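Local coordinates for adhesion and penetration protein autotransporter (Haemophilus influenzae, PDB 3SYJ), which mediates bacterial adherence and aggregation as the secreted passenger domain of a self-associating autotransporter, and is probably also a serine protease, at residues V687-T692 and N696-T701; T701-S706 and A715-L720. All coordinates share one frame; numbering follows the deposited sequence.

Overall arrangement
Interactions 1 and 2 follow each other along the chain and share Thr701, the last residue of one and the first of the other. Interaction 1 spans a short helical turn beside the solenoid: its Leu689–Ile698 contact is buried, while Thr692 and Asn696 are exposed. In interaction 2 the Ile703–Val717 pair, from different strands, lies in the interior of the beta-helix, and Leu720 is partly exposed. Each joins one apolar pair with one backbone hydrogen bond, but the first bond is helical and the second joins successive coils. Leu720 of interaction 2 packs on Ile698 of interaction 1, CD1 to CG2 at 3.7 Å, linking the helical turn to the coil.

Interaction 1: V687-T692 and N696-T701; sequences VDLTDT and NSIPKT
Leu689 and Ile698 meet tip to tip, the CD1 methyl of the leucine lying 4.0 Å from CD1 of the isoleucine. The other leucine methyl, CD2, is 4.1 Å from the same Ile698 CD1, which therefore faces the notch between the two methyls. The leucine sends its fork this way with CG anti to the backbone N (chi1 -178°), and the isoleucine reaches it because its longer branch is extended, CD1 anti to CA (chi2 176°). Both residues are buried, and their branched hydrocarbon ends suit a place where methyls can pack without losing hydrogen bonds to water. Leu689 also packs on Val694 and Ile695, covering the inner side of the turn that follows it.

That turn is the short, weakly bonded helix 692-697, which carries the chain from the hairpin of strands 669-675 and 682-688, cross-linked by the Cys673–Cys684 disulfide, back to the beta-solenoid. It is marked by the i to i+4 bond from Asn696 N to Thr692 O, 2.8 Å long, with an N-H...O angle of 153°. Asp691 is the N-cap: its OD1 accepts from the backbone N of Lys693, a role for which a short carboxylate is well suited.

On the exposed side, where a hydroxyl and an amide can meet water, Thr692 and Asn696 lie alongside each other and point the same way. The amide brushes a methyl, Thr692 CG2 lying 3.4 Å from Asn696 ND2. ND2 is also 3.2 Å from Thr692 O, at too poor an angle for a hydrogen bond; the asparagine's backbone N-H grips that carbonyl instead.

Interaction 2: T701-S706 and A715-L720; sequences TQINGS and ANVKGL
The beta-helix, the fold of most autotransporter passenger domains and of this one, winds its strands around an apolar core, and this contact spans that core between strands 701-709 and 714-718. Ile703 and Val717 point at each other across it, tip to tip. Ile703 CD1 lies 4.0 Å from Val717 CG2 and 4.1 Å from Val717 CG1, so one methyl meets both arms of the valine. Ile703 CA and Val717 CA are 9.3 Å apart, and the long isoleucine supplies most of the reach, its CD1 nearly anti to CA (chi2 157°), while the compact valine, beta-branched and suited to a strand, offers it a broad end.

At the start of the segment Thr701 N donates to Leu720 O, 3.0 Å away. The N-H...O angle of 158° is fairly straight, yet the donor stands 45° out of the carbonyl plane. Gly719, with positive phi, turns the chain just before that acceptor. Thr701 OG1 is 3.7 Å from Leu720 O, but its hydrogen bond is to Val645 O in the preceding coil.

Phe662 of strand 659-662 packs against both core residues; Leu737 of strand 734-738 touches Val717, and Leu723 of strand 721-723 touches Ile703.

Interaction 1: V687-T692 and N696-T701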
ATOM      1  N   VAL A 687      35.153 -14.584  18.668  1.00 28.38           N
ATOM      2  CA  VAL A 687      36.190 -13.569  18.579  1.00 27.75           C
ATOM      3  C   VAL A 687      35.610 -12.253  19.062  1.00 31.33           C
ATOM      4  O   VAL A 687      34.497 -11.880  18.692  1.00 29.77           O
ATOM      5  CB  VAL A 687      36.684 -13.379  17.117  1.00 29.46           C
ATOM      6  CG1 VAL A 687      37.717 -12.255  17.028  1.00 27.43           C
ATOM      7  CG2 VAL A 687      37.241 -14.679  16.551  1.00 29.84           C
ATOM      8  N   ASP A 688      36.361 -11.554  19.901  1.00 30.06           N
ATOM      9  CA  ASP A 688      35.970 -10.219  20.322  1.00 32.31           C
ATOM     10  C   ASP A 688      36.094  -9.222  19.185  1.00 34.56           C
ATOM     11  O   ASP A 688      37.121  -9.166  18.502  1.00 36.79           O
ATOM     12  CB  ASP A 688      36.817  -9.756  21.500  1.00 40.30           C
ATOM     13  CG  ASP A 688      36.051  -9.767  22.796  1.00 52.29           C
ATOM     14  OD1 ASP A 688      36.578 -10.309  23.792  1.00 64.51           O
ATOM     15  OD2 ASP A 688      34.912  -9.240  22.809  1.00 47.45           O
ATOM     16  N   LEU A 689      35.040  -8.438  18.984  1.00 30.36           N
ATOM     17  CA  LEU A 689      35.054  -7.366  18.001  1.00 30.92           C
ATOM     18  C   LEU A 689      35.149  -6.029  18.727  1.00 28.92           C
ATOM     19  O   LEU A 689      34.139  -5.365  18.946  1.00 30.85           O
ATOM     20  CB  LEU A 689      33.786  -7.417  17.146  1.00 24.72           C
ATOM     21  CG  LEU A 689      33.647  -6.383  16.026  1.00 27.50           C
ATOM     22  CD1 LEU A 689      34.909  -6.316  15.178  1.00 24.13           C
ATOM     23  CD2 LEU A 689      32.415  -6.670  15.161  1.00 23.28           C
ATOM     24  N   THR A 690      36.363  -5.640  19.105  1.00 33.68           N
ATOM     25  CA  THR A 690      36.554  -4.456  19.941  1.00 30.41           C
ATOM     26  C   THR A 690      37.448  -3.381  19.314  1.00 31.78           C
ATOM     27  O   THR A 690      37.400  -2.221  19.720  1.00 32.04           O
ATOM     28  CB  THR A 690      37.095  -4.843  21.325  1.00 32.29           C
ATOM     29  OG1 THR A 690      38.267  -5.648  21.167  1.00 39.51           O
ATOM     30  CG2 THR A 690      36.057  -5.651  22.089  1.00 36.71           C
ATOM     31  N   ASP A 691      38.258  -3.757  18.330  1.00 29.39           N
ATOM     32  CA  ASP A 691      39.137  -2.787  17.685  1.00 28.66           C
ATOM     33  C   ASP A 691      38.351  -1.869  16.759  1.00 27.09           C
ATOM     34  O   ASP A 691      37.565  -2.328  15.933  1.00 29.27           O
ATOM     35  CB  ASP A 691      40.269  -3.479  16.920  1.00 30.00           C
ATOM     36  CG  ASP A 691      41.338  -2.501  16.438  1.00 37.57           C
ATOM     37  OD1 ASP A 691      40.992  -1.386  15.998  1.00 37.00           O
ATOM     38  OD2 ASP A 691      42.534  -2.850  16.496  1.00 46.05           O
ATOM     39  N   THR A 692      38.579  -0.571  16.913  1.00 27.26           N
ATOM     40  CA  THR A 692      37.907   0.469  16.142  1.00 26.19           C
ATOM     41  C   THR A 692      38.161   0.302  14.645  1.00 30.82           C
ATOM     42  O   THR A 692      37.255   0.467  13.824  1.00 29.01           O
ATOM     43  CB  THR A 692      38.392   1.872  16.591  1.00 30.77           C
ATOM     44  OG1 THR A 692      38.174   2.025  17.999  1.00 39.46           O
ATOM     45  CG2 THR A 692      37.658   2.981  15.850  1.00 29.37           C
ATOM     46  N   ASN A 696      35.287  -0.516  12.027  1.00 23.72           N
ATOM     47  CA  ASN A 696      35.000   0.435  10.959  1.00 25.15           C
ATOM     48  C   ASN A 696      35.176  -0.171   9.577  1.00 23.39           C
ATOM     49  O   ASN A 696      34.694   0.384   8.594  1.00 25.58           O
ATOM     50  CB  ASN A 696      35.875   1.689  11.085  1.00 27.41           C
ATOM     51  CG  ASN A 696      35.448   2.593  12.230  1.00 32.81           C
ATOM     52  OD1 ASN A 696      34.277   2.618  12.625  1.00 31.54           O
ATOM     53  ND2 ASN A 696      36.399   3.349  12.764  1.00 35.84           N
ATOM     54  N   SER A 697      35.875  -1.301   9.499  1.00 21.82           N
ATOM     55  CA  SER A 697      36.151  -1.929   8.214  1.00 23.96           C
ATOM     56  C   SER A 697      35.025  -2.875   7.798  1.00 23.90           C
ATOM     57  O   SER A 697      34.933  -3.271   6.643  1.00 24.37           O
ATOM     58  CB  SER A 697      37.474  -2.690   8.257  1.00 21.34           C
ATOM     59  OG  SER A 697      37.276  -3.988   8.790  1.00 22.48           O
ATOM     60  N   ILE A 698      34.166  -3.233   8.739  1.00 22.44           N
ATOM     61  CA  ILE A 698      33.078  -4.149   8.438  1.00 19.88           C
ATOM     62  C   ILE A 698      31.814  -3.434   7.942  1.00 21.98           C
ATOM     63  O   ILE A 698      31.264  -2.575   8.634  1.00 22.88           O
ATOM     64  CB  ILE A 698      32.750  -5.023   9.655  1.00 18.85           C
ATOM     65  CG1 ILE A 698      34.004  -5.782  10.101  1.00 17.74           C
ATOM     66  CG2 ILE A 698      31.600  -5.966   9.329  1.00 20.23           C
ATOM     67  CD1 ILE A 698      33.833  -6.607  11.353  1.00 18.76           C
ATOM     68  N   PRO A 699      31.350  -3.789   6.731  1.00 23.59           N
ATOM     69  CA  PRO A 699      30.149  -3.192   6.137  1.00 23.17           C
ATOM     70  C   PRO A 699      28.878  -3.639   6.849  1.00 22.16           C
ATOM     71  O   PRO A 699      28.850  -4.736   7.408  1.00 21.05           O
ATOM     72  CB  PRO A 699      30.157  -3.759   4.710  1.00 20.72           C
ATOM     73  CG  PRO A 699      30.899  -5.046   4.850  1.00 23.24           C
ATOM     74  CD  PRO A 699      32.018  -4.686   5.772  1.00 22.39           C
ATOM     75  N   LYS A 700      27.855  -2.791   6.837  1.00 18.88           N
ATOM     76  CA  LYS A 700      26.542  -3.170   7.340  1.00 20.26           C
ATOM     77  C   LYS A 700      25.827  -3.985   6.267  1.00 21.84           C
ATOM     78  O   LYS A 700      25.480  -3.468   5.207  1.00 20.67           O
ATOM     79  CB  LYS A 700      25.711  -1.933   7.679  1.00 23.68           C
ATOM     80  CG  LYS A 700      26.194  -1.165   8.894  1.00 31.92           C
ATOM     81  CD  LYS A 700      25.236  -0.048   9.265  1.00 36.43           C
ATOM     82  CE  LYS A 700      25.860   0.896  10.294  1.00 46.75           C
ATOM     83  NZ  LYS A 700      24.959   2.051  10.595  1.00 58.77           N
ATOM     84  N   THR A 701      25.598  -5.259   6.549  1.00 19.87           N
ATOM     85  CA  THR A 701      25.011  -6.156   5.566  1.00 22.64           C
ATOM     86  C   THR A 701      23.627  -5.703   5.106  1.00 24.29           C
ATOM     87  O   THR A 701      22.723  -5.513   5.918  1.00 25.78           O
ATOM     88  CB  THR A 701      24.884  -7.563   6.139  1.00 18.59           C
ATOM     89  OG1 THR A 701      26.171  -7.995   6.604  1.00 18.30           O
ATOM     90  CG2 THR A 701      24.363  -8.515   5.080  1.00 18.51           C
TER

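Interaction 2: T701-S706 and A715-L720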
ATOM      1  N   THR A 701      25.598  -5.259   6.549  1.00 19.87           N
ATOM      2  CA  THR A 701      25.011  -6.156   5.566  1.00 22.64           C
ATOM      3  C   THR A 701      23.627  -5.703   5.106  1.00 24.29           C
ATOM      4  O   THR A 701      22.723  -5.513   5.918  1.00 25.78           O
ATOM      5  CB  THR A 701      24.884  -7.563   6.139  1.00 18.59           C
ATOM      6  OG1 THR A 701      26.171  -7.995   6.604  1.00 18.30           O
ATOM      7  CG2 THR A 701      24.363  -8.515   5.080  1.00 18.51           C
ATOM      8  N   GLN A 702      23.465  -5.527   3.801  1.00 21.71           N
ATOM      9  CA  GLN A 702      22.150  -5.240   3.245  1.00 23.54           C
ATOM     10  C   GLN A 702      21.454  -6.555   2.962  1.00 23.26           C
ATOM     11  O   GLN A 702      21.816  -7.263   2.017  1.00 22.81           O
ATOM     12  CB  GLN A 702      22.256  -4.434   1.947  1.00 20.19           C
ATOM     13  CG  GLN A 702      23.047  -3.160   2.067  1.00 21.53           C
ATOM     14  CD  GLN A 702      22.502  -2.227   3.135  1.00 25.86           C
ATOM     15  OE1 GLN A 702      21.334  -1.830   3.102  1.00 24.99           O
ATOM     16  NE2 GLN A 702      23.355  -1.858   4.080  1.00 25.39           N
ATOM     17  N   ILE A 703      20.467  -6.889   3.787  1.00 23.28           N
ATOM     18  CA  ILE A 703      19.642  -8.071   3.564  1.00 20.34           C
ATOM     19  C   ILE A 703      18.498  -7.698   2.633  1.00 24.53           C
ATOM     20  O   ILE A 703      17.527  -7.066   3.054  1.00 27.03           O
ATOM     21  CB  ILE A 703      19.057  -8.612   4.883  1.00 23.29           C
ATOM     22  CG1 ILE A 703      20.166  -8.854   5.916  1.00 24.57           C
ATOM     23  CG2 ILE A 703      18.262  -9.878   4.628  1.00 22.43           C
ATOM     24  CD1 ILE A 703      19.671  -8.839   7.360  1.00 24.41           C
ATOM     25  N   ASN A 704      18.611  -8.089   1.370  1.00 21.47           N
ATOM     26  CA  ASN A 704      17.663  -7.655   0.352  1.00 21.76           C
ATOM     27  C   ASN A 704      16.626  -8.717   0.004  1.00 22.91           C
ATOM     28  O   ASN A 704      16.736  -9.425  -1.003  1.00 23.17           O
ATOM     29  CB  ASN A 704      18.410  -7.165  -0.892  1.00 21.80           C
ATOM     30  CG  ASN A 704      19.271  -5.938  -0.605  1.00 25.86           C
ATOM     31  OD1 ASN A 704      18.944  -5.126   0.264  1.00 26.46           O
ATOM     32  ND2 ASN A 704      20.380  -5.807  -1.325  1.00 23.23           N
ATOM     33  N   GLY A 705      15.609  -8.814   0.852  1.00 25.29           N
ATOM     34  CA  GLY A 705      14.565  -9.805   0.696  1.00 25.05           C
ATOM     35  C   GLY A 705      13.629  -9.737   1.879  1.00 28.87           C
ATOM     36  O   GLY A 705      13.753  -8.861   2.734  1.00 28.92           O
ATOM     37  N   SER A 706      12.685 -10.662   1.936  1.00 27.46           N
ATOM     38  CA  SER A 706      11.752 -10.695   3.046  1.00 29.54           C
ATOM     39  C   SER A 706      12.031 -11.927   3.870  1.00 26.72           C
ATOM     40  O   SER A 706      12.750 -12.820   3.432  1.00 26.90           O
ATOM     41  CB  SER A 706      10.323 -10.745   2.525  1.00 35.27           C
ATOM     42  OG  SER A 706      10.187 -11.846   1.639  1.00 35.32           O
ATOM     43  N   ALA A 715      14.513 -15.911  14.079  1.00 27.70           N
ATOM     44  CA  ALA A 715      15.425 -15.100  13.278  1.00 25.17           C
ATOM     45  C   ALA A 715      15.919 -13.888  14.061  1.00 29.88           C
ATOM     46  O   ALA A 715      15.186 -13.301  14.859  1.00 28.66           O
ATOM     47  CB  ALA A 715      14.780 -14.675  11.979  1.00 22.88           C
ATOM     48  N   ASN A 716      17.169 -13.515  13.817  1.00 25.56           N
ATOM     49  CA  ASN A 716      17.820 -12.467  14.580  1.00 26.69           C
ATOM     50  C   ASN A 716      18.621 -11.545  13.665  1.00 27.32           C
ATOM     51  O   ASN A 716      19.626 -11.958  13.092  1.00 27.75           O
ATOM     52  CB  ASN A 716      18.755 -13.115  15.597  1.00 32.55           C
ATOM     53  CG  ASN A 716      18.728 -12.420  16.939  1.00 45.15           C
ATOM     54  OD1 ASN A 716      19.198 -11.281  17.089  1.00 40.48           O
ATOM     55  ND2 ASN A 716      18.180 -13.110  17.936  1.00 48.45           N
ATOM     56  N   VAL A 717      18.170 -10.307  13.507  1.00 24.96           N
ATOM     57  CA  VAL A 717      18.947  -9.322  12.767  1.00 20.88           C
ATOM     58  C   VAL A 717      19.564  -8.359  13.760  1.00 24.67           C
ATOM     59  O   VAL A 717      18.851  -7.666  14.482  1.00 26.54           O
ATOM     60  CB  VAL A 717      18.100  -8.542  11.748  1.00 18.69           C
ATOM     61  CG1 VAL A 717      18.939  -7.447  11.105  1.00 19.48           C
ATOM     62  CG2 VAL A 717      17.554  -9.474  10.685  1.00 17.69           C
ATOM     63  N   LYS A 718      20.891  -8.317  13.803  1.00 23.06           N
ATOM     64  CA  LYS A 718      21.575  -7.559  14.845  1.00 24.64           C
ATOM     65  C   LYS A 718      22.836  -6.881  14.338  1.00 23.88           C
ATOM     66  O   LYS A 718      23.422  -7.295  13.334  1.00 25.53           O
ATOM     67  CB  LYS A 718      21.949  -8.497  15.992  1.00 23.98           C
ATOM     68  CG  LYS A 718      23.029  -9.491  15.609  1.00 22.77           C
ATOM     69  CD  LYS A 718      23.093 -10.666  16.551  1.00 21.50           C
ATOM     70  CE  LYS A 718      24.341 -11.490  16.268  1.00 27.07           C
ATOM     71  NZ  LYS A 718      24.357 -12.760  17.042  1.00 34.31           N
ATOM     72  N   GLY A 719      23.257  -5.842  15.048  1.00 22.10           N
ATOM     73  CA  GLY A 719      24.525  -5.188  14.780  1.00 22.71           C
ATOM     74  C   GLY A 719      24.649  -4.602  13.384  1.00 24.88           C
ATOM     75  O   GLY A 719      23.769  -3.876  12.923  1.00 26.42           O
ATOM     76  N   LEU A 720      25.753  -4.921  12.716  1.00 22.56           N
ATOM     77  CA  LEU A 720      26.076  -4.353  11.413  1.00 24.28           C
ATOM     78  C   LEU A 720      25.268  -5.021  10.307  1.00 23.79           C
ATOM     79  O   LEU A 720      25.798  -5.767   9.475  1.00 19.05           O
ATOM     80  CB  LEU A 720      27.571  -4.488  11.146  1.00 21.18           C
ATOM     81  CG  LEU A 720      28.442  -3.774  12.179  1.00 22.36           C
ATOM     82  CD1 LEU A 720      29.915  -3.929  11.855  1.00 18.71           C
ATOM     83  CD2 LEU A 720      28.056  -2.311  12.249  1.00 23.56           C
TER